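Local structure of L-threonine 3-dehydrogenase (Clostridioides difficile, 7OL1) at residues Gly32-Glu37 against Asp238-Ile243; Ile25-Ala30 against Ile40-Glu45; Thr92-Ala97 against Asp245-Pro250. The protein probably catalyses the NAD-dependent oxidation of the side-chain hydroxyl of L-threonine to give 2-amino-3-oxobutanoate. All blocks are in the same frame, centred on the assembly; numbering follows the deposited sequence.

Overall arrangement
All three contacts are built on two helices, 33-46 and 236-248, and on the parallel strands of the Rossmann sheet they cover. Interaction 1 joins the helices to each other close to the centre of the chain and is partly buried, with polar side chains at its margin. Interactions 2 and 3 are buried contacts of helix on sheet: helix 33-46 lies over strand 25-28, helix 236-248 over strand 92-95, and these strands are hydrogen-bonded neighbours. Across every contact the chemistry is aliphatic. Lys41 and Gln241 form a polar link between interactions 1 and 2, whereas Leu42 and Ile94 join interactions 2 and 3 within the core.

Interaction 1 (Gly32-Glu37 against Asp238-Ile243); sequences GQIGSE and DALQSI
Leu240 carries this contact, its two methyl groups divided between Ile34 and Glu37. CD1 rests on Glu37 CB at 3.7 Å, so the acid contributes the aliphatic root of its side chain. CD2 lies 4.0 Å from Ile34 CG2 and also close to the Ile34 carbonyl oxygen; here the leucine and isoleucine side chains run past one another in opposite directions. One turn further along its helix, Ile243 sends CD1 to the same Ile34 CG2, again at 4.0 Å, so that one methyl serves two partners. It is presented to them because CG1 occupies the place beside the backbone N (chi1 -51°), putting CG2 anti to that N. Behind these side chains the two short helical segments cross at -80°, with axes 10.7 Å apart. Gly32, in the turn, and Gly35, in the first turn of the helix, belong to the glycine-rich motif of the Rossmann fold, which in relatives packs against the NAD pyrophosphate. Gly32 O takes both the backbone N and OG of Ser36, from opposite faces of its plane. On the other helix, Ser242 OG returns to Asp238 O, while the Asp238 carboxylate bonds to the backbone at Ser318 and, weakly, at Tyr319. Glu37 OE2 has a weak hydrogen bond with Ser195 OG. Between 32-37 and 238-243 the join is nonpolar packing; the directional bond from Lys41 to Gln241 lies further along helix 33-46.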
ATOM      1  N   GLY A  32     -12.928  20.421  -3.186  1.00 82.25           N
ATOM      2  CA  GLY A  32     -13.111  19.312  -4.145  1.00 84.69           C
ATOM      3  C   GLY A  32     -14.585  19.037  -4.395  1.00 83.23           C
ATOM      4  O   GLY A  32     -15.425  19.720  -3.779  1.00 79.35           O
ATOM      5  N   GLN A  33     -14.889  18.059  -5.253  1.00 84.72           N
ATOM      6  CA  GLN A  33     -16.272  17.732  -5.707  1.00 75.05           C
ATOM      7  C   GLN A  33     -17.161  17.382  -4.503  1.00 63.72           C
ATOM      8  O   GLN A  33     -18.284  17.947  -4.407  1.00 76.25           O
ATOM      9  CB  GLN A  33     -16.223  16.585  -6.716  1.00 80.49           C
ATOM     10  CG  GLN A  33     -17.555  16.316  -7.411  1.00 76.77           C
ATOM     11  CD  GLN A  33     -17.720  14.905  -7.929  1.00 80.64           C
ATOM     12  OE1 GLN A  33     -18.711  14.593  -8.581  1.00 80.82           O
ATOM     13  NE2 GLN A  33     -16.759  14.035  -7.648  1.00 81.82           N
ATOM     14  N   ILE A  34     -16.675  16.486  -3.646  1.00 48.38           N
ATOM     15  CA  ILE A  34     -17.357  15.976  -2.422  1.00 55.50           C
ATOM     16  C   ILE A  34     -17.399  17.085  -1.361  1.00 65.94           C
ATOM     17  O   ILE A  34     -18.495  17.348  -0.812  1.00 73.67           O
ATOM     18  CB  ILE A  34     -16.617  14.738  -1.865  1.00 58.58           C
ATOM     19  CG1 ILE A  34     -16.370  13.670  -2.940  1.00 59.74           C
ATOM     20  CG2 ILE A  34     -17.290  14.203  -0.600  1.00 54.35           C
ATOM     21  CD1 ILE A  34     -15.768  12.375  -2.419  1.00 60.52           C
ATOM     22  N   GLY A  35     -16.249  17.671  -1.013  1.00 69.08           N
ATOM     23  CA  GLY A  35     -16.209  18.775  -0.028  1.00 68.36           C
ATOM     24  C   GLY A  35     -17.188  19.912  -0.354  1.00 61.84           C
ATOM     25  O   GLY A  35     -17.936  20.367   0.558  1.00 57.44           O
ATOM     26  N   SER A  36     -17.209  20.388  -1.603  1.00 56.57           N
ATOM     27  CA  SER A  36     -18.119  21.480  -2.025  1.00 60.32           C
ATOM     28  C   SER A  36     -19.510  21.225  -1.441  1.00 67.31           C
ATOM     29  O   SER A  36     -20.066  22.150  -0.822  1.00 78.02           O
ATOM     30  CB  SER A  36     -18.160  21.632  -3.499  1.00 62.38           C
ATOM     31  OG  SER A  36     -16.932  22.168  -3.944  1.00 76.37           O
ATOM     32  N   GLU A  37     -20.031  20.006  -1.572  1.00 64.23           N
ATOM     33  CA  GLU A  37     -21.442  19.724  -1.206  1.00 68.09           C
ATOM     34  C   GLU A  37     -21.519  19.207   0.229  1.00 62.04           C
ATOM     35  O   GLU A  37     -22.584  19.421   0.859  1.00 69.43           O
ATOM     36  CB  GLU A  37     -22.073  18.757  -2.205  1.00 74.83           C
ATOM     37  CG  GLU A  37     -21.664  19.053  -3.633  1.00 79.53           C
ATOM     38  CD  GLU A  37     -22.613  18.458  -4.645  1.00 81.37           C
ATOM     39  OE1 GLU A  37     -23.827  18.325  -4.280  1.00 60.85           O
ATOM     40  OE2 GLU A  37     -22.133  18.142  -5.782  1.00 75.03           O
ATOM     41  N   ASP A 238     -26.644  10.486  -1.985  1.00 65.42           N
ATOM     42  CA  ASP A 238     -26.422   9.110  -1.448  1.00 69.53           C
ATOM     43  C   ASP A 238     -25.025   9.031  -0.783  1.00 68.03           C
ATOM     44  O   ASP A 238     -24.940   8.635   0.420  1.00 61.69           O
ATOM     45  CB  ASP A 238     -26.564   8.058  -2.552  1.00 80.31           C
ATOM     46  CG  ASP A 238     -27.988   7.784  -3.024  1.00 86.01           C
ATOM     47  OD1 ASP A 238     -28.892   7.881  -2.132  1.00 62.41           O
ATOM     48  OD2 ASP A 238     -28.173   7.454  -4.288  1.00 72.53           O
ATOM     49  N   ALA A 239     -23.976   9.429  -1.522  1.00 56.73           N
ATOM     50  CA  ALA A 239     -22.560   9.396  -1.093  1.00 55.25           C
ATOM     51  C   ALA A 239     -22.373  10.244   0.171  1.00 56.76           C
ATOM     52  O   ALA A 239     -21.706   9.754   1.158  1.00 55.43           O
ATOM     53  CB  ALA A 239     -21.671   9.867  -2.217  1.00 56.39           C
ATOM     54  N   LEU A 240     -22.921  11.462   0.173  1.00 50.15           N
ATOM     55  CA  LEU A 240     -22.730  12.369   1.327  1.00 56.70           C
ATOM     56  C   LEU A 240     -23.338  11.672   2.544  1.00 58.29           C
ATOM     57  O   LEU A 240     -22.630  11.587   3.575  1.00 61.05           O
ATOM     58  CB  LEU A 240     -23.325  13.754   1.056  1.00 62.70           C
ATOM     59  CG  LEU A 240     -22.717  14.521  -0.125  1.00 62.29           C
ATOM     60  CD1 LEU A 240     -23.373  15.885  -0.292  1.00 65.09           C
ATOM     61  CD2 LEU A 240     -21.226  14.699   0.033  1.00 64.66           C
ATOM     62  N   GLN A 241     -24.518  11.055   2.407  1.00 61.30           N
ATOM     63  CA  GLN A 241     -25.141  10.350   3.568  1.00 63.94           C
ATOM     64  C   GLN A 241     -24.279   9.173   4.058  1.00 61.72           C
ATOM     65  O   GLN A 241     -24.168   9.058   5.316  1.00 61.89           O
ATOM     66  CB  GLN A 241     -26.553   9.843   3.315  1.00 62.31           C
ATOM     67  CG  GLN A 241     -27.303   9.666   4.630  1.00 63.90           C
ATOM     68  CD  GLN A 241     -27.739  11.004   5.170  1.00 66.13           C
ATOM     69  OE1 GLN A 241     -28.378  11.777   4.461  1.00 75.02           O
ATOM     70  NE2 GLN A 241     -27.410  11.284   6.423  1.00 62.34           N
ATOM     71  N   SER A 242     -23.705   8.359   3.146  1.00 54.86           N
ATOM     72  CA  SER A 242     -22.699   7.284   3.433  1.00 61.45           C
ATOM     73  C   SER A 242     -21.709   7.731   4.511  1.00 60.05           C
ATOM     74  O   SER A 242     -21.582   7.001   5.543  1.00 53.98           O
ATOM     75  CB  SER A 242     -21.906   6.902   2.215  1.00 65.79           C
ATOM     76  OG  SER A 242     -22.724   6.964   1.062  1.00 85.61           O
ATOM     77  N   ILE A 243     -21.060   8.877   4.244  1.00 56.09           N
ATOM     78  CA  ILE A 243     -20.009   9.520   5.084  1.00 53.50           C
ATOM     79  C   ILE A 243     -20.555   9.714   6.492  1.00 55.72           C
ATOM     80  O   ILE A 243     -19.879   9.308   7.466  1.00 63.93           O
ATOM     81  CB  ILE A 243     -19.538  10.860   4.497  1.00 55.40           C
ATOM     82  CG1 ILE A 243     -18.857  10.687   3.135  1.00 54.13           C
ATOM     83  CG2 ILE A 243     -18.624  11.540   5.491  1.00 55.80           C
ATOM     84  CD1 ILE A 243     -18.556  11.962   2.398  1.00 52.29           C
TER

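Interaction 2 (Ile25-Ala30 against Ile40-Glu45); sequences ILITGA and IKLRNE
Strand 25-28 and helix 33-46 open the first beta-alpha-beta unit of the Rossmann fold, and Leu42 is the helix residue that meets Ile25 and Ile27 of the strand. One methyl does the work, for Leu42 CD1 approaches Ile27 CD1 to 4.0 Å. More loosely, Leu42 CD1 lies 4.4 Å from Ile25 CG2. The two isoleucines stand two residues apart, so both side chains face the helix, but they offer different branches, Ile25 its short one and Ile27 the end of its long one. In Ile27, chi1 of -50° sets CG1 beside the backbone N, and the extended chi2 (169°) puts CD1 at the end of the branch, where it meets the leucine. Past the strand the chain bends through Gly29, whose positive phi suits a glycine, into the turn that leads to the helix. That strand-turn-helix is the classical dinucleotide-binding element, and the return strand 51-55 pairs in parallel with 25-28 through backbone bonds of Ile25 and Ile27 with Ile52. On the opposite face of the strand, Leu26 packs against Phe81 and Ile84 of helix 78-87. One turn apart on the helix, Lys41 NZ and Glu45 OE2 form a salt bridge of 2.6 Å, the nitrogen approaching on the syn side of the carboxylate, 16° out of its plane. Lys41 NZ also bonds to Gln241 OE1 of helix 236-248, and Arg43 NH1 to the carbonyl of Val64.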
ATOM      1  N   ILE A  25     -16.334  19.539  13.567  1.00 51.82           N
ATOM      2  CA  ILE A  25     -15.847  18.812  12.365  1.00 55.36           C
ATOM      3  C   ILE A  25     -14.868  19.698  11.575  1.00 54.96           C
ATOM      4  O   ILE A  25     -15.275  20.804  11.135  1.00 60.95           O
ATOM      5  CB  ILE A  25     -17.068  18.423  11.498  1.00 55.50           C
ATOM      6  CG1 ILE A  25     -18.153  17.722  12.312  1.00 57.73           C
ATOM      7  CG2 ILE A  25     -16.675  17.600  10.285  1.00 51.87           C
ATOM      8  CD1 ILE A  25     -19.538  17.858  11.697  1.00 61.76           C
ATOM      9  N   LEU A  26     -13.653  19.202  11.325  1.00 50.90           N
ATOM     10  CA  LEU A  26     -12.684  19.799  10.364  1.00 51.64           C
ATOM     11  C   LEU A  26     -12.749  18.984   9.075  1.00 50.47           C
ATOM     12  O   LEU A  26     -12.484  17.808   9.130  1.00 59.63           O
ATOM     13  CB  LEU A  26     -11.279  19.769  10.986  1.00 50.08           C
ATOM     14  CG  LEU A  26     -10.090  20.013  10.054  1.00 49.80           C
ATOM     15  CD1 LEU A  26     -10.126  21.393   9.428  1.00 49.19           C
ATOM     16  CD2 LEU A  26      -8.767  19.824  10.789  1.00 52.30           C
ATOM     17  N   ILE A  27     -13.065  19.618   7.957  1.00 51.51           N
ATOM     18  CA  ILE A  27     -12.960  19.043   6.592  1.00 50.23           C
ATOM     19  C   ILE A  27     -11.710  19.581   5.891  1.00 52.62           C
ATOM     20  O   ILE A  27     -11.720  20.772   5.546  1.00 59.94           O
ATOM     21  CB  ILE A  27     -14.211  19.403   5.773  1.00 50.54           C
ATOM     22  CG1 ILE A  27     -15.500  19.080   6.531  1.00 51.44           C
ATOM     23  CG2 ILE A  27     -14.150  18.717   4.417  1.00 49.42           C
ATOM     24  CD1 ILE A  27     -16.720  19.667   5.876  1.00 54.06           C
ATOM     25  N   THR A  28     -10.716  18.729   5.618  1.00 49.99           N
ATOM     26  CA  THR A  28      -9.628  19.022   4.645  1.00 51.58           C
ATOM     27  C   THR A  28     -10.152  18.732   3.234  1.00 51.65           C
ATOM     28  O   THR A  28     -11.081  17.944   3.103  1.00 58.05           O
ATOM     29  CB  THR A  28      -8.351  18.255   4.990  1.00 53.88           C
ATOM     30  OG1 THR A  28      -8.543  16.971   4.416  1.00 54.27           O
ATOM     31  CG2 THR A  28      -8.068  18.149   6.479  1.00 53.52           C
ATOM     32  N   GLY A  29      -9.632  19.418   2.226  1.00 53.01           N
ATOM     33  CA  GLY A  29     -10.033  19.253   0.815  1.00 56.62           C
ATOM     34  C   GLY A  29     -11.467  19.684   0.575  1.00 52.78           C
ATOM     35  O   GLY A  29     -12.131  19.169  -0.348  1.00 58.92           O
ATOM     36  N   ALA A  30     -11.925  20.658   1.333  1.00 56.13           N
ATOM     37  CA  ALA A  30     -13.340  21.083   1.358  1.00 56.79           C
ATOM     38  C   ALA A  30     -13.789  21.689   0.031  1.00 51.99           C
ATOM     39  O   ALA A  30     -14.986  21.913  -0.068  1.00 61.46           O
ATOM     40  CB  ALA A  30     -13.570  22.057   2.483  1.00 59.83           C
ATOM     41  N   ILE A  40     -21.525  22.251   3.104  1.00 56.81           N
ATOM     42  CA  ILE A  40     -22.904  22.815   3.137  1.00 57.07           C
ATOM     43  C   ILE A  40     -23.851  21.896   3.909  1.00 63.99           C
ATOM     44  O   ILE A  40     -24.603  22.394   4.753  1.00 71.41           O
ATOM     45  CB  ILE A  40     -23.410  23.016   1.719  1.00 58.08           C
ATOM     46  CG1 ILE A  40     -22.692  24.174   1.029  1.00 66.27           C
ATOM     47  CG2 ILE A  40     -24.913  23.187   1.757  1.00 71.08           C
ATOM     48  CD1 ILE A  40     -22.749  24.082  -0.488  1.00 78.72           C
ATOM     49  N   LYS A  41     -23.849  20.600   3.607  1.00 69.16           N
ATOM     50  CA  LYS A  41     -24.764  19.637   4.270  1.00 66.24           C
ATOM     51  C   LYS A  41     -24.500  19.653   5.786  1.00 66.60           C
ATOM     52  O   LYS A  41     -25.469  19.794   6.577  1.00 67.24           O
ATOM     53  CB  LYS A  41     -24.620  18.245   3.649  1.00 62.41           C
ATOM     54  CG  LYS A  41     -25.345  17.161   4.434  1.00 68.45           C
ATOM     55  CD  LYS A  41     -25.303  15.770   3.844  1.00 68.58           C
ATOM     56  CE  LYS A  41     -25.631  14.732   4.898  1.00 76.17           C
ATOM     57  NZ  LYS A  41     -27.083  14.472   5.017  1.00 77.27           N
ATOM     58  N   LEU A  42     -23.239  19.511   6.191  1.00 66.26           N
ATOM     59  CA  LEU A  42     -22.877  19.337   7.624  1.00 71.88           C
ATOM     60  C   LEU A  42     -23.103  20.655   8.381  1.00 71.96           C
ATOM     61  O   LEU A  42     -23.456  20.587   9.586  1.00 64.68           O
ATOM     62  CB  LEU A  42     -21.424  18.866   7.715  1.00 72.25           C
ATOM     63  CG  LEU A  42     -21.122  17.536   7.027  1.00 71.83           C
ATOM     64  CD1 LEU A  42     -19.640  17.213   7.111  1.00 78.02           C
ATOM     65  CD2 LEU A  42     -21.928  16.416   7.649  1.00 73.45           C
ATOM     66  N   ARG A  43     -22.918  21.798   7.705  1.00 70.34           N
ATOM     67  CA  ARG A  43     -23.250  23.153   8.234  1.00 73.52           C
ATOM     68  C   ARG A  43     -24.725  23.192   8.633  1.00 73.43           C
ATOM     69  O   ARG A  43     -24.993  23.507   9.809  1.00 65.96           O
ATOM     70  CB  ARG A  43     -22.964  24.249   7.202  1.00 75.21           C
ATOM     71  CG  ARG A  43     -21.531  24.756   7.249  1.00 76.89           C
ATOM     72  CD  ARG A  43     -21.073  25.618   6.079  1.00 71.36           C
ATOM     73  NE  ARG A  43     -19.735  26.091   6.420  1.00 73.02           N
ATOM     74  CZ  ARG A  43     -18.945  26.823   5.641  1.00 70.56           C
ATOM     75  NH1 ARG A  43     -19.335  27.193   4.434  1.00 59.58           N
ATOM     76  NH2 ARG A  43     -17.750  27.177   6.088  1.00 79.05           N
ATOM     77  N   ASN A  44     -25.619  22.840   7.695  1.00 76.66           N
ATOM     78  CA  ASN A  44     -27.094  22.793   7.897  1.00 72.51           C
ATOM     79  C   ASN A  44     -27.436  21.870   9.065  1.00 76.39           C
ATOM     80  O   ASN A  44     -28.341  22.229   9.825  1.00 84.73           O
ATOM     81  CB  ASN A  44     -27.856  22.316   6.666  1.00 72.63           C
ATOM     82  CG  ASN A  44     -27.782  23.299   5.514  1.00 86.94           C
ATOM     83  OD1 ASN A  44     -27.397  24.457   5.680  1.00 94.85           O
ATOM     84  ND2 ASN A  44     -28.147  22.848   4.327  1.00 95.85           N
ATOM     85  N   GLU A  45     -26.719  20.752   9.217  1.00 74.57           N
ATOM     86  CA  GLU A  45     -27.102  19.636  10.122  1.00 70.94           C
ATOM     87  C   GLU A  45     -26.413  19.733  11.481  1.00 67.65           C
ATOM     88  O   GLU A  45     -26.884  19.057  12.423  1.00 70.81           O
ATOM     89  CB  GLU A  45     -26.753  18.293   9.476  1.00 78.73           C
ATOM     90  CG  GLU A  45     -27.640  17.962   8.295  1.00 82.82           C
ATOM     91  CD  GLU A  45     -27.501  16.571   7.701  1.00 83.86           C
ATOM     92  OE1 GLU A  45     -27.108  15.593   8.420  1.00 84.42           O
ATOM     93  OE2 GLU A  45     -27.808  16.477   6.515  1.00 75.80           O
TER

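Interaction 3 (Thr92-Ala97 against Asp245-Pro250); sequences TIIHLA and DLIEAP
Ile247 and Ile94 meet through their long branches, and in both residues the first torsion sets CG1 opposite the carbonyl carbon and next to the backbone N (chi1 -83° in Ile247, -58° in Ile94). From the helix, the side chain of Ile247 sets out toward the strand; from the strand, Ile94 leaves the backbone at a slant and gains the contact through CG1 and CD1. The two side chains cross at about a right angle. Ile247 CD1 lies over the CG1-CD1 bond of its partner, nearly equidistant from the two ends, 3.7 Å from Ile94 CG1 and 3.8 Å from Ile94 CD1. A second, looser touch is made by the short branch of the same helix residue: Ile247 CG2 comes within 4.3 Å of Thr92 CG2. Ile247 thus spans the two strand residues whose side chains approach this helix, whereas Ile93 between them points away. All three touching residues are buried, and what they bring together is purely hydrocarbon. Beyond the contact both segments change course. The strand ends at His95, the centre of an inverse gamma turn, whose ND1 has a weak bond with Thr28 OG1. As the helix gives way to loop, the carbonyls of Leu246 and Ala249 are both held by Arg186 NH1. Met22, just ahead of the first strand, packs on Thr92, Ile94 and Ile247 alike. Strand 92-95 runs between the parallel strands 25-28 and 132-138, and Phe134 of the latter touches Ile247, while Ile94 also packs on Leu38 and Leu42 of helix 33-46, so that it contacts both helices laid on this face of the sheet.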
ATOM      1  N   THR A  92     -13.956  15.302  15.090  1.00 58.20           N
ATOM      2  CA  THR A  92     -13.997  14.636  13.766  1.00 54.95           C
ATOM      3  C   THR A  92     -13.124  15.377  12.749  1.00 51.08           C
ATOM      4  O   THR A  92     -13.284  16.592  12.609  1.00 53.09           O
ATOM      5  CB  THR A  92     -15.440  14.622  13.266  1.00 56.55           C
ATOM      6  OG1 THR A  92     -16.158  14.093  14.377  1.00 61.83           O
ATOM      7  CG2 THR A  92     -15.636  13.818  12.003  1.00 59.08           C
ATOM      8  N   ILE A  93     -12.285  14.648  12.014  1.00 52.78           N
ATOM      9  CA  ILE A  93     -11.559  15.154  10.815  1.00 45.62           C
ATOM     10  C   ILE A  93     -12.035  14.332   9.614  1.00 46.89           C
ATOM     11  O   ILE A  93     -11.871  13.128   9.630  1.00 57.12           O
ATOM     12  CB  ILE A  93     -10.037  15.060  11.045  1.00 43.89           C
ATOM     13  CG1 ILE A  93      -9.621  15.719  12.364  1.00 44.65           C
ATOM     14  CG2 ILE A  93      -9.257  15.639   9.872  1.00 41.98           C
ATOM     15  CD1 ILE A  93      -8.127  15.780  12.586  1.00 43.64           C
ATOM     16  N   ILE A  94     -12.674  14.960   8.648  1.00 43.69           N
ATOM     17  CA  ILE A  94     -12.996  14.339   7.347  1.00 46.51           C
ATOM     18  C   ILE A  94     -11.902  14.787   6.373  1.00 52.10           C
ATOM     19  O   ILE A  94     -12.026  15.864   5.737  1.00 52.13           O
ATOM     20  CB  ILE A  94     -14.423  14.709   6.910  1.00 48.30           C
ATOM     21  CG1 ILE A  94     -15.446  14.267   7.960  1.00 50.52           C
ATOM     22  CG2 ILE A  94     -14.740  14.128   5.539  1.00 49.48           C
ATOM     23  CD1 ILE A  94     -16.811  14.845   7.750  1.00 48.89           C
ATOM     24  N   HIS A  95     -10.873  13.952   6.266  1.00 46.44           N
ATOM     25  CA  HIS A  95      -9.674  14.153   5.430  1.00 42.81           C
ATOM     26  C   HIS A  95      -9.959  13.876   3.956  1.00 45.23           C
ATOM     27  O   HIS A  95      -9.465  12.857   3.481  1.00 58.70           O
ATOM     28  CB  HIS A  95      -8.531  13.274   5.953  1.00 44.05           C
ATOM     29  CG  HIS A  95      -7.229  13.647   5.346  1.00 50.90           C
ATOM     30  ND1 HIS A  95      -6.773  14.949   5.367  1.00 48.70           N
ATOM     31  CD2 HIS A  95      -6.302  12.914   4.686  1.00 49.70           C
ATOM     32  CE1 HIS A  95      -5.614  14.994   4.735  1.00 60.19           C
ATOM     33  NE2 HIS A  95      -5.289  13.754   4.313  1.00 54.25           N
ATOM     34  N   LEU A  96     -10.580  14.810   3.227  1.00 41.63           N
ATOM     35  CA  LEU A  96     -10.746  14.697   1.752  1.00 43.47           C
ATOM     36  C   LEU A  96      -9.522  15.189   0.962  1.00 47.57           C
ATOM     37  O   LEU A  96      -9.464  14.941  -0.243  1.00 56.11           O
ATOM     38  CB  LEU A  96     -11.959  15.485   1.263  1.00 42.10           C
ATOM     39  CG  LEU A  96     -13.245  15.392   2.070  1.00 46.93           C
ATOM     40  CD1 LEU A  96     -14.364  16.141   1.343  1.00 51.84           C
ATOM     41  CD2 LEU A  96     -13.633  13.961   2.318  1.00 51.39           C
ATOM     42  N   ALA A  97      -8.590  15.930   1.529  1.00 58.91           N
ATOM     43  CA  ALA A  97      -7.478  16.502   0.724  1.00 63.37           C
ATOM     44  C   ALA A  97      -6.839  15.384  -0.096  1.00 55.12           C
ATOM     45  O   ALA A  97      -6.479  14.385   0.510  1.00 59.19           O
ATOM     46  CB  ALA A  97      -6.429  17.142   1.609  1.00 68.57           C
ATOM     47  N   ASP A 245     -23.552   8.415   7.912  1.00 58.13           N
ATOM     48  CA  ASP A 245     -24.068   7.116   8.439  1.00 62.50           C
ATOM     49  C   ASP A 245     -22.867   6.344   9.001  1.00 58.14           C
ATOM     50  O   ASP A 245     -22.923   5.980  10.206  1.00 55.90           O
ATOM     51  CB  ASP A 245     -24.897   6.341   7.405  1.00 69.54           C
ATOM     52  CG  ASP A 245     -26.218   7.004   6.992  1.00 78.51           C
ATOM     53  OD1 ASP A 245     -26.773   7.812   7.787  1.00 76.63           O
ATOM     54  OD2 ASP A 245     -26.685   6.722   5.859  1.00 74.29           O
ATOM     55  N   LEU A 246     -21.776   6.247   8.223  1.00 58.31           N
ATOM     56  CA  LEU A 246     -20.566   5.474   8.631  1.00 57.12           C
ATOM     57  C   LEU A 246     -19.808   6.195   9.751  1.00 56.60           C
ATOM     58  O   LEU A 246     -19.395   5.486  10.708  1.00 52.53           O
ATOM     59  CB  LEU A 246     -19.643   5.148   7.447  1.00 53.00           C
ATOM     60  CG  LEU A 246     -18.303   4.516   7.855  1.00 54.68           C
ATOM     61  CD1 LEU A 246     -18.506   3.294   8.734  1.00 45.97           C
ATOM     62  CD2 LEU A 246     -17.427   4.171   6.656  1.00 55.55           C
ATOM     63  N   ILE A 247     -19.591   7.514   9.682  1.00 56.97           N
ATOM     64  CA  ILE A 247     -18.774   8.193  10.747  1.00 61.26           C
ATOM     65  C   ILE A 247     -19.384   7.889  12.129  1.00 60.16           C
ATOM     66  O   ILE A 247     -18.587   7.609  13.094  1.00 53.80           O
ATOM     67  CB  ILE A 247     -18.573   9.709  10.500  1.00 55.86           C
ATOM     68  CG1 ILE A 247     -17.415   9.966   9.528  1.00 56.08           C
ATOM     69  CG2 ILE A 247     -18.316  10.421  11.818  1.00 58.81           C
ATOM     70  CD1 ILE A 247     -17.488  11.260   8.752  1.00 56.16           C
ATOM     71  N   GLU A 248     -20.728   7.901  12.182  1.00 65.81           N
ATOM     72  CA  GLU A 248     -21.562   7.899  13.416  1.00 74.16           C
ATOM     73  C   GLU A 248     -22.057   6.493  13.767  1.00 68.16           C
ATOM     74  O   GLU A 248     -22.635   6.345  14.849  1.00 72.50           O
ATOM     75  CB  GLU A 248     -22.755   8.840  13.235  1.00 76.79           C
ATOM     76  CG  GLU A 248     -22.313  10.265  12.966  1.00 83.71           C
ATOM     77  CD  GLU A 248     -23.288  11.344  13.386  1.00 85.75           C
ATOM     78  OE1 GLU A 248     -24.425  11.344  12.856  1.00 81.50           O
ATOM     79  OE2 GLU A 248     -22.900  12.193  14.222  1.00 84.17           O
ATOM     80  N   ALA A 249     -21.836   5.505  12.904  1.00 59.85           N
ATOM     81  CA  ALA A 249     -22.265   4.115  13.138  1.00 61.00           C
ATOM     82  C   ALA A 249     -21.694   3.587  14.454  1.00 61.97           C
ATOM     83  O   ALA A 249     -20.627   3.993  14.890  1.00 62.58           O
ATOM     84  CB  ALA A 249     -21.856   3.248  11.981  1.00 61.71           C
ATOM     85  N   PRO A 250     -22.380   2.630  15.119  1.00 69.01           N
ATOM     86  CA  PRO A 250     -21.845   2.017  16.328  1.00 65.71           C
ATOM     87  C   PRO A 250     -20.541   1.282  15.990  1.00 62.58           C
ATOM     88  O   PRO A 250     -20.542   0.488  15.075  1.00 66.39           O
ATOM     89  CB  PRO A 250     -22.962   1.049  16.776  1.00 65.91           C
ATOM     90  CG  PRO A 250     -24.202   1.530  16.048  1.00 62.74           C
ATOM     91  CD  PRO A 250     -23.683   2.057  14.729  1.00 68.18           C
TER